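Local coordinates for putative enoyl-CoA hydratase/isomerase (Acinetobacter baumannii, PDB 3FDU), which probably acts on fatty acyl-CoA thioesters as an enoyl-CoA hydratase or isomerase of the crotonase family, at residues K26-G31 against F62-D67; L102-K107 against L119-V124; V109-G114 against L131-F136; G114-L119 against S142-A147. The protein carries 4 engineered substitutions. One frame throughout, in Å; residues are numbered along the deposited sequence.

Contact 1: residues K26-G31 against F62-D67; sequences KNALYG and FTAGND
Thr63 points its hydroxyl at the 26-31 loop, where OG1 donates to Asn27 O at 2.8 Å, arriving from above the carbonyl plane. With OG1 anti to the backbone N (chi1 177°), the same oxygen also accepts from Gly65 N at 3.0 Å, closing an ST turn. Leu29 crosses the threonine side chain at about a right angle, its CG 3.6 Å from Thr63 OG1, so the hydroxyl, which donates one hydrogen bond and accepts another, has an apolar neighbour. Two residues before Leu29, the amide of Asn27 lies with CB and ND2 against the Phe62 carbonyl: ND2 gives its N-H to Phe62 O at 3.1 Å from above the carbonyl plane (44° out of it), with that oxygen nearly in the amide plane, while OD1 is held by Arg22 N. The methyls of Ala28 and Ala64 meet at 4.2 Å, and Ala28 CB also packs on the backbone of Asp67. Between these side chains the backbones are stitched by Ala64 N to Lys26 O, and by a single bridge in which Leu29 N donates to Gly65 O and Leu29 O accepts from Asp67 N at 2.8 Å. Asp67 forms a salt bridge with Arg22 through OD1, and its OD2 caps helix 68-76 at Asp70 N. The side chain of Asn66 binds Tyr34 and a glycerol molecule, which may mark a pocket. In crotonase-family enzymes, the loop equivalent to 62-67 supplies one backbone N-H of the oxyanion hole; the present geometry is consistent with a loop braced for that site by residues 26-31.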
# COMPACT_ATOMS: atom_id res chain seq x y z
N LYS A 26 4.97 -11.63 -30.48
CA LYS A 26 5.35 -11.55 -29.05
C LYS A 26 4.13 -11.56 -28.14
O LYS A 26 4.04 -10.76 -27.16
CB LYS A 26 6.19 -10.32 -28.76
CG LYS A 26 7.55 -10.38 -29.48
CD LYS A 26 8.32 -9.08 -29.35
CE LYS A 26 8.97 -9.00 -28.01
NZ LYS A 26 10.44 -8.66 -28.14
N ASN A 27 3.21 -12.46 -28.45
CA ASN A 27 2.09 -12.72 -27.56
C ASN A 27 1.13 -11.52 -27.41
O ASN A 27 0.38 -11.42 -26.41
CB ASN A 27 2.62 -13.21 -26.20
CG ASN A 27 2.99 -14.71 -26.22
OD1 ASN A 27 2.95 -15.32 -27.28
ND2 ASN A 27 3.35 -15.29 -25.06
N ALA A 28 1.13 -10.61 -28.36
CA ALA A 28 0.05 -9.58 -28.38
C ALA A 28 -1.31 -10.25 -28.40
O ALA A 28 -1.50 -11.26 -29.10
CB ALA A 28 0.19 -8.55 -29.58
N LEU A 29 -2.27 -9.69 -27.67
CA LEU A 29 -3.59 -10.34 -27.55
C LEU A 29 -4.65 -9.65 -28.42
O LEU A 29 -4.73 -8.46 -28.43
CB LEU A 29 -4.08 -10.35 -26.10
CG LEU A 29 -3.05 -11.01 -25.17
CD1 LEU A 29 -3.43 -10.84 -23.70
CD2 LEU A 29 -2.87 -12.52 -25.51
N TYR A 30 -5.42 -10.45 -29.16
CA TYR A 30 -6.55 -9.94 -29.94
C TYR A 30 -7.88 -10.32 -29.27
O TYR A 30 -7.91 -11.21 -28.43
CB TYR A 30 -6.46 -10.45 -31.40
CG TYR A 30 -6.28 -11.97 -31.57
CD1 TYR A 30 -7.36 -12.80 -31.78
CD2 TYR A 30 -5.02 -12.55 -31.54
CE1 TYR A 30 -7.21 -14.17 -31.94
CE2 TYR A 30 -4.85 -13.94 -31.70
CZ TYR A 30 -5.95 -14.72 -31.91
OH TYR A 30 -5.80 -16.08 -32.08
N GLY A 31 -8.96 -9.68 -29.69
CA GLY A 31 -10.31 -9.86 -29.13
C GLY A 31 -10.66 -11.26 -28.67
O GLY A 31 -10.93 -11.52 -27.46
N PHE A 62 5.85 -12.67 -22.04
CA PHE A 62 4.53 -12.90 -21.46
C PHE A 62 3.44 -12.36 -22.41
O PHE A 62 2.67 -13.12 -23.01
CB PHE A 62 4.46 -12.21 -20.10
CG PHE A 62 3.12 -12.38 -19.42
CD1 PHE A 62 2.45 -13.58 -19.50
CD2 PHE A 62 2.53 -11.32 -18.69
CE1 PHE A 62 1.21 -13.78 -18.83
CE2 PHE A 62 1.26 -11.51 -18.02
CZ PHE A 62 0.62 -12.74 -18.11
N THR A 63 3.41 -11.05 -22.57
CA THR A 63 2.53 -10.42 -23.59
C THR A 63 2.93 -9.00 -23.95
O THR A 63 3.26 -8.12 -23.09
CB THR A 63 1.01 -10.47 -23.21
OG1 THR A 63 0.23 -9.78 -24.20
CG2 THR A 63 0.78 -9.75 -21.90
N ALA A 64 2.94 -8.77 -25.27
CA ALA A 64 3.24 -7.45 -25.82
C ALA A 64 2.05 -6.50 -25.63
O ALA A 64 2.09 -5.34 -26.02
CB ALA A 64 3.58 -7.58 -27.35
N GLY A 65 0.97 -6.99 -25.03
CA GLY A 65 -0.20 -6.09 -24.83
C GLY A 65 -1.29 -6.24 -25.90
O GLY A 65 -1.30 -7.21 -26.65
N ASN A 66 -2.21 -5.28 -25.97
CA ASN A 66 -3.30 -5.34 -26.95
C ASN A 66 -2.72 -5.32 -28.38
O ASN A 66 -1.89 -4.50 -28.69
CB ASN A 66 -4.21 -4.12 -26.76
CG ASN A 66 -5.49 -4.23 -27.50
OD1 ASN A 66 -6.09 -5.32 -27.57
ND2 ASN A 66 -5.95 -3.09 -28.08
N ASP A 67 -3.15 -6.24 -29.24
CA ASP A 67 -2.70 -6.26 -30.63
C ASP A 67 -3.06 -4.96 -31.39
O ASP A 67 -4.28 -4.57 -31.50
CB ASP A 67 -3.30 -7.48 -31.31
CG ASP A 67 -2.83 -7.64 -32.76
OD1 ASP A 67 -1.92 -8.44 -32.96
OD2 ASP A 67 -3.37 -6.96 -33.67

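Contact 2: residues L102-K107 against L119-V124; sequences LIIAVK and LQADLV
Asp122 turns back toward the start of strand 102-106 and grips Leu102. Its CB lies 3.7 Å from Leu102 O, and CG stands beside the peptide with 3.9 Å to Leu102 N. CG is anti to the carbonyl carbon (chi1 -55°), which places the carboxylate beside the N-H of Leu102; there OD2 accepts from Leu102 N at 2.8 Å on its anti side, 18° out of the carboxylate plane. The same OD2 is in a salt bridge with Lys211, while OD1 is hydrogen-bonded to Tyr157 OH of the second subunit, so this buried carboxylate joins strand 102-106, Lys211 and the second subunit. Asp122 N returns a bond to Leu102 O, so the residue engages both polar groups of the Leu102 backbone. Beyond it the strands pair in parallel, with Ile104 N donating to Leu123 O at 3.0 Å. On one face Ile103 CG1 packs on Leu123 CD1 at 4.1 Å, the two chains inclined to each other beneath helix 188-200. On the other face CG1 of Ile104 touches Ala121 CB at 3.8 Å, and Val106 CG2 lies near Val124 CG1. Strands 102-106 and 123-126 are thus parallel neighbours in the main sheet, linked by a stretch that includes helix 113-116, as expected for the spiral core of the crotonase fold.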
# COMPACT_ATOMS: atom_id res chain seq x y z
N LEU A 102 -4.09 -18.36 -8.40
CA LEU A 102 -3.65 -17.99 -9.77
C LEU A 102 -2.20 -17.49 -9.68
O LEU A 102 -1.92 -16.49 -8.98
CB LEU A 102 -4.53 -16.88 -10.35
CG LEU A 102 -4.16 -16.38 -11.78
CD1 LEU A 102 -4.16 -17.54 -12.82
CD2 LEU A 102 -5.14 -15.29 -12.23
N ILE A 103 -1.27 -18.20 -10.33
CA ILE A 103 0.11 -17.79 -10.35
C ILE A 103 0.44 -17.35 -11.76
O ILE A 103 0.01 -18.00 -12.70
CB ILE A 103 1.07 -18.93 -9.92
CG1 ILE A 103 0.69 -19.49 -8.52
CG2 ILE A 103 2.55 -18.50 -10.01
CD1 ILE A 103 1.47 -20.77 -8.17
N ILE A 104 1.20 -16.25 -11.90
CA ILE A 104 1.68 -15.78 -13.19
C ILE A 104 3.20 -15.78 -13.21
O ILE A 104 3.88 -15.41 -12.22
CB ILE A 104 1.09 -14.39 -13.55
CG1 ILE A 104 -0.45 -14.56 -13.76
CG2 ILE A 104 1.80 -13.83 -14.84
CD1 ILE A 104 -1.21 -13.33 -14.26
N ALA A 105 3.77 -16.19 -14.33
CA ALA A 105 5.22 -16.18 -14.44
C ALA A 105 5.61 -15.30 -15.64
O ALA A 105 5.13 -15.55 -16.72
CB ALA A 105 5.78 -17.65 -14.65
N VAL A 106 6.49 -14.33 -15.44
CA VAL A 106 6.78 -13.34 -16.49
C VAL A 106 8.23 -13.45 -16.98
O VAL A 106 9.15 -13.46 -16.16
CB VAL A 106 6.53 -11.89 -15.95
CG1 VAL A 106 6.86 -10.83 -17.00
CG2 VAL A 106 5.07 -11.76 -15.53
N LYS A 107 8.42 -13.53 -18.29
CA LYS A 107 9.71 -13.35 -18.97
C LYS A 107 9.46 -12.32 -20.07
O LYS A 107 8.34 -12.22 -20.59
CB LYS A 107 10.17 -14.65 -19.66
CG LYS A 107 10.68 -15.75 -18.75
CD LYS A 107 11.16 -16.97 -19.56
CE LYS A 107 11.43 -18.05 -18.59
NZ LYS A 107 12.05 -19.30 -19.19
N LEU A 119 -2.29 -7.77 -11.27
CA LEU A 119 -3.08 -7.30 -10.12
C LEU A 119 -4.28 -8.20 -9.82
O LEU A 119 -4.93 -8.03 -8.77
CB LEU A 119 -3.59 -5.89 -10.34
CG LEU A 119 -2.47 -4.84 -10.47
CD1 LEU A 119 -3.09 -3.57 -11.12
CD2 LEU A 119 -1.76 -4.54 -9.14
N GLN A 120 -4.60 -9.11 -10.73
CA GLN A 120 -5.55 -10.17 -10.41
C GLN A 120 -4.91 -11.48 -9.92
O GLN A 120 -5.63 -12.39 -9.50
CB GLN A 120 -6.48 -10.49 -11.62
CG GLN A 120 -6.86 -9.30 -12.52
CD GLN A 120 -7.38 -8.11 -11.78
OE1 GLN A 120 -8.12 -8.22 -10.80
NE2 GLN A 120 -6.97 -6.94 -12.24
N ALA A 121 -3.60 -11.66 -10.06
CA ALA A 121 -2.97 -12.91 -9.66
C ALA A 121 -2.65 -12.87 -8.17
O ALA A 121 -2.41 -11.80 -7.63
CB ALA A 121 -1.65 -13.16 -10.47
N ASP A 122 -2.58 -14.04 -7.52
CA ASP A 122 -2.13 -14.11 -6.13
C ASP A 122 -0.62 -14.00 -5.94
O ASP A 122 -0.16 -13.41 -4.96
CB ASP A 122 -2.64 -15.42 -5.55
CG ASP A 122 -4.14 -15.54 -5.71
OD1 ASP A 122 -4.84 -14.61 -5.25
OD2 ASP A 122 -4.62 -16.51 -6.34
N LEU A 123 0.14 -14.62 -6.85
CA LEU A 123 1.62 -14.67 -6.80
C LEU A 123 2.15 -14.47 -8.22
O LEU A 123 1.55 -14.94 -9.19
CB LEU A 123 2.11 -16.02 -6.32
CG LEU A 123 1.39 -16.52 -5.05
CD1 LEU A 123 1.73 -17.96 -4.84
CD2 LEU A 123 1.83 -15.64 -3.95
N VAL A 124 3.24 -13.72 -8.31
CA VAL A 124 3.86 -13.43 -9.57
C VAL A 124 5.36 -13.62 -9.47
O VAL A 124 6.00 -13.07 -8.54
CB VAL A 124 3.60 -11.98 -9.98
CG1 VAL A 124 4.29 -11.71 -11.32
CG2 VAL A 124 2.09 -11.70 -10.11

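Contact 3: residues V109-G114 against L131-F136; sequences VAIGIG and LFQIPF
Phe132 sets its ring against the Ala110 methyl and Phe136 against the Gly112 backbone. The Phe132 ring meets the methyl obliquely, with CD1 3.7 Å and CE1 4.0 Å from Ala110 CB; Phe170 lies against the same ring with planes about 15° apart. The Phe136 ring, also oblique, brings its CZ tip to 3.7 Å from Gly112 CA, and its further neighbours are Thr116 and Glu144. Having no side chain, Gly112 lets the ring come close to its CA, and its phi is positive (72°). Pro135 stands across Ile111 at about a right angle, its CG 3.7 Å from Ile111 CG2, while its CD borders Gly112 N. These packings flank a short parallel ladder of the small sheet formed by strands 109-111, 131-133 and 169-170, a regular element of the crotonase spiral. Ala110 N donates to Leu131 O at 2.9 Å, Gln133 N to Ala110 O, and Gly112 N to Gln133 O at 2.8 Å with a nearly straight N-H...O of 173°. The last of these bonds holds the turn where the strand ends and Gly112 takes the N-cap position of helix 113-116; in this family the equivalent turn provides an oxyanion-hole N-H. Gln133, extended beyond CG, runs alongside Ile111 and brings OE1 to 4.0 Å from Ile111 CG2, and its amide is fixed by Lys169 at OE1 and by Ala167 O at NE2.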
# COMPACT_ATOMS: atom_id res chain seq x y z
N VAL A 109 8.64 -9.22 -22.45
CA VAL A 109 7.69 -8.08 -22.44
C VAL A 109 6.41 -8.43 -21.68
O VAL A 109 5.85 -9.54 -21.81
CB VAL A 109 7.38 -7.52 -23.86
CG1 VAL A 109 8.71 -6.95 -24.55
CG2 VAL A 109 6.68 -8.56 -24.72
N ALA A 110 5.94 -7.46 -20.90
CA ALA A 110 4.65 -7.58 -20.21
C ALA A 110 4.07 -6.20 -20.22
O ALA A 110 4.41 -5.38 -19.36
CB ALA A 110 4.88 -8.02 -18.79
N ILE A 111 3.18 -5.94 -21.18
CA ILE A 111 2.74 -4.55 -21.49
C ILE A 111 1.24 -4.41 -21.38
O ILE A 111 0.53 -5.30 -21.82
CB ILE A 111 3.21 -4.14 -22.93
CG1 ILE A 111 4.79 -4.05 -22.94
CG2 ILE A 111 2.68 -2.75 -23.33
CD1 ILE A 111 5.39 -3.86 -24.37
N GLY A 112 0.75 -3.34 -20.72
CA GLY A 112 -0.68 -2.99 -20.72
C GLY A 112 -1.42 -4.00 -19.86
O GLY A 112 -1.21 -4.07 -18.64
N ILE A 113 -2.27 -4.80 -20.49
CA ILE A 113 -2.84 -5.95 -19.81
C ILE A 113 -1.78 -6.94 -19.22
O ILE A 113 -2.09 -7.68 -18.30
CB ILE A 113 -3.77 -6.73 -20.74
CG1 ILE A 113 -4.52 -7.80 -19.92
CG2 ILE A 113 -2.98 -7.41 -21.87
CD1 ILE A 113 -5.99 -7.77 -20.09
N GLY A 114 -0.56 -6.97 -19.76
CA GLY A 114 0.52 -7.79 -19.19
C GLY A 114 0.91 -7.33 -17.78
O GLY A 114 1.37 -8.16 -16.97
N LEU A 131 10.31 -6.93 -18.91
CA LEU A 131 10.23 -5.51 -19.21
C LEU A 131 8.77 -5.12 -19.21
O LEU A 131 8.00 -5.56 -20.07
CB LEU A 131 10.86 -5.20 -20.59
CG LEU A 131 12.42 -5.29 -20.60
CD1 LEU A 131 12.84 -5.13 -22.06
CD2 LEU A 131 13.13 -4.26 -19.66
N PHE A 132 8.40 -4.27 -18.28
CA PHE A 132 6.98 -3.95 -18.04
C PHE A 132 6.64 -2.53 -18.55
O PHE A 132 7.49 -1.65 -18.56
CB PHE A 132 6.67 -3.99 -16.55
CG PHE A 132 7.00 -5.29 -15.85
CD1 PHE A 132 6.03 -6.28 -15.72
CD2 PHE A 132 8.25 -5.51 -15.28
CE1 PHE A 132 6.31 -7.48 -15.05
CE2 PHE A 132 8.56 -6.71 -14.61
CZ PHE A 132 7.59 -7.71 -14.50
N GLN A 133 5.36 -2.31 -18.87
CA GLN A 133 4.92 -0.96 -19.19
C GLN A 133 3.40 -0.87 -19.09
O GLN A 133 2.70 -1.85 -19.40
CB GLN A 133 5.36 -0.58 -20.62
CG GLN A 133 5.04 0.93 -20.98
CD GLN A 133 5.30 1.16 -22.47
OE1 GLN A 133 5.38 0.19 -23.23
NE2 GLN A 133 5.49 2.40 -22.86
N ILE A 134 2.89 0.27 -18.60
CA ILE A 134 1.47 0.61 -18.68
C ILE A 134 1.34 1.81 -19.61
O ILE A 134 1.45 2.96 -19.19
CB ILE A 134 0.91 1.04 -17.28
CG1 ILE A 134 1.49 0.12 -16.20
CG2 ILE A 134 -0.66 0.95 -17.24
CD1 ILE A 134 0.91 0.39 -14.81
N PRO A 135 1.15 1.54 -20.88
CA PRO A 135 1.22 2.60 -21.90
C PRO A 135 -0.08 3.34 -22.13
O PRO A 135 -0.13 4.21 -23.04
CB PRO A 135 1.57 1.81 -23.18
CG PRO A 135 0.94 0.46 -22.95
CD PRO A 135 1.03 0.20 -21.45
N PHE A 136 -1.12 3.06 -21.33
CA PHE A 136 -2.46 3.64 -21.59
C PHE A 136 -2.44 5.16 -21.76
O PHE A 136 -3.03 5.70 -22.69
CB PHE A 136 -3.52 3.23 -20.50
CG PHE A 136 -3.57 1.71 -20.23
CD1 PHE A 136 -3.64 0.79 -21.27
CD2 PHE A 136 -3.55 1.22 -18.92
CE1 PHE A 136 -3.67 -0.61 -21.00
CE2 PHE A 136 -3.60 -0.14 -18.67
CZ PHE A 136 -3.65 -1.04 -19.70

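Contact 4: residues G114-L119 against S142-A147; sequences GVTILL and SPEGGA
Glu144 lies against Thr116 on the helix 113-116 side, and its backbone carries the closest approach: Thr116 CG2 is 3.4 Å from Glu144 O. The two side chains cross at about a right angle. Thr116 OG1, placed between its backbone N and carbonyl carbon (chi1 62°), faces Glu144 OE2 at 3.7 Å, too long for a hydrogen bond, and this buried hydroxyl has no partner anywhere in the model. The glutamate bends at chi2, and Phe136, Pro88 and Phe89 pack on it; a bound glycerol lies about 5 Å from its side chain. In the crotonase fold the loop before the helix that starts at 147 borders the acyl-CoA pocket, and in peroxisomal-type enoyl-CoA isomerases a glutamate in a similar Pro-Glu-Gly loop serves the reaction, although the geometry here does not establish such a role. Gly145 follows, its CA 4.3 Å from Thr116 CB; with no side chain, Gly145 presents its CA directly to Thr116. Gln120 NE2 ties the two segments indirectly, donating both to Gly145 O and to Thr116 O. Glu144 to Ala147 makes a type I' turn, its closing bond weak, and Gly146 at the N-cap position sends its N-H to Glu228 OE1. The methyl of Ala147 then faces both Leu119 and Thr116, which lie about one helical turn apart: CB is 3.9 Å from Leu119 CD1 and 4.1 Å from Thr116 CG2.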
# COMPACT_ATOMS: atom_id res chain seq x y z
N GLY A 114 -0.56 -6.97 -19.76
CA GLY A 114 0.52 -7.79 -19.19
C GLY A 114 0.91 -7.33 -17.78
O GLY A 114 1.37 -8.16 -16.97
N VAL A 115 0.69 -6.05 -17.47
CA VAL A 115 0.83 -5.57 -16.10
C VAL A 115 -0.51 -5.64 -15.31
O VAL A 115 -0.51 -6.03 -14.14
CB VAL A 115 1.32 -4.09 -16.02
CG1 VAL A 115 1.30 -3.55 -14.55
CG2 VAL A 115 2.76 -3.94 -16.50
N THR A 116 -1.63 -5.19 -15.90
CA THR A 116 -2.88 -5.13 -15.08
C THR A 116 -3.43 -6.52 -14.68
O THR A 116 -4.08 -6.63 -13.65
CB THR A 116 -3.96 -4.32 -15.76
OG1 THR A 116 -4.30 -4.95 -16.99
CG2 THR A 116 -3.49 -2.86 -16.01
N ILE A 117 -3.18 -7.55 -15.48
CA ILE A 117 -3.56 -8.90 -15.10
C ILE A 117 -2.78 -9.39 -13.86
O ILE A 117 -3.29 -10.22 -13.09
CB ILE A 117 -3.46 -9.93 -16.28
CG1 ILE A 117 -4.27 -11.18 -15.92
CG2 ILE A 117 -1.98 -10.32 -16.52
CD1 ILE A 117 -5.11 -11.75 -16.95
N LEU A 118 -1.57 -8.87 -13.63
CA LEU A 118 -0.77 -9.22 -12.44
C LEU A 118 -1.50 -8.82 -11.17
O LEU A 118 -1.33 -9.46 -10.11
CB LEU A 118 0.59 -8.50 -12.47
CG LEU A 118 1.41 -8.77 -13.73
CD1 LEU A 118 2.74 -8.06 -13.57
CD2 LEU A 118 1.56 -10.31 -13.92
N LEU A 119 -2.29 -7.77 -11.27
CA LEU A 119 -3.08 -7.30 -10.12
C LEU A 119 -4.28 -8.20 -9.82
O LEU A 119 -4.93 -8.03 -8.77
CB LEU A 119 -3.59 -5.89 -10.34
CG LEU A 119 -2.47 -4.84 -10.47
CD1 LEU A 119 -3.09 -3.57 -11.12
CD2 LEU A 119 -1.76 -4.54 -9.14
N SER A 142 -6.75 5.18 -20.85
CA SER A 142 -6.98 5.46 -19.41
C SER A 142 -6.88 4.12 -18.71
O SER A 142 -6.66 3.10 -19.36
CB SER A 142 -8.38 6.12 -19.17
OG SER A 142 -9.41 5.28 -19.69
N PRO A 143 -7.03 4.10 -17.38
CA PRO A 143 -6.68 2.81 -16.71
C PRO A 143 -7.61 1.64 -17.08
O PRO A 143 -8.79 1.87 -17.44
CB PRO A 143 -6.88 3.15 -15.22
CG PRO A 143 -6.46 4.66 -15.17
CD PRO A 143 -7.10 5.23 -16.43
N GLU A 144 -7.11 0.39 -16.99
CA GLU A 144 -8.03 -0.77 -16.97
C GLU A 144 -7.60 -1.82 -15.95
O GLU A 144 -6.57 -1.66 -15.29
CB GLU A 144 -8.24 -1.42 -18.37
CG GLU A 144 -7.01 -1.49 -19.27
CD GLU A 144 -7.00 -2.75 -20.16
OE1 GLU A 144 -7.80 -2.82 -21.13
OE2 GLU A 144 -6.14 -3.64 -19.94
N GLY A 145 -8.40 -2.86 -15.79
CA GLY A 145 -8.12 -3.90 -14.80
C GLY A 145 -8.23 -3.49 -13.34
O GLY A 145 -7.77 -4.19 -12.44
N GLY A 146 -8.84 -2.33 -13.08
CA GLY A 146 -9.01 -1.88 -11.72
C GLY A 146 -7.76 -1.23 -11.18
O GLY A 146 -7.68 -0.97 -9.99
N ALA A 147 -6.80 -0.95 -12.07
CA ALA A 147 -5.50 -0.47 -11.66
C ALA A 147 -5.55 0.89 -11.00
O ALA A 147 -4.72 1.20 -10.13
CB ALA A 147 -4.53 -0.43 -12.89

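Overall arrangement
From the N terminus, contact 1 closes the loop of residues 26-67, bringing the turn before helix 31-46 against that before helix 68-76, and is complete before the others open. Contacts 2, 3 and 4 follow in an overlapping run: 102-107, 109-114 and 114-119 open in turn, and 119-124, 131-136 and 142-147 answer in the same order, so each of the three crosses the others. Contacts 3 and 4 share Gly114, and contacts 2 and 4 share Leu119. Contact 2 belongs to the main sheet, contact 3 to the small sheet, and contact 4 packs helix 113-116 on the 142-147 loop. Phe62 and Thr63 link contact 1 to all three, Thr63 pairing its backbone with strand 109-111.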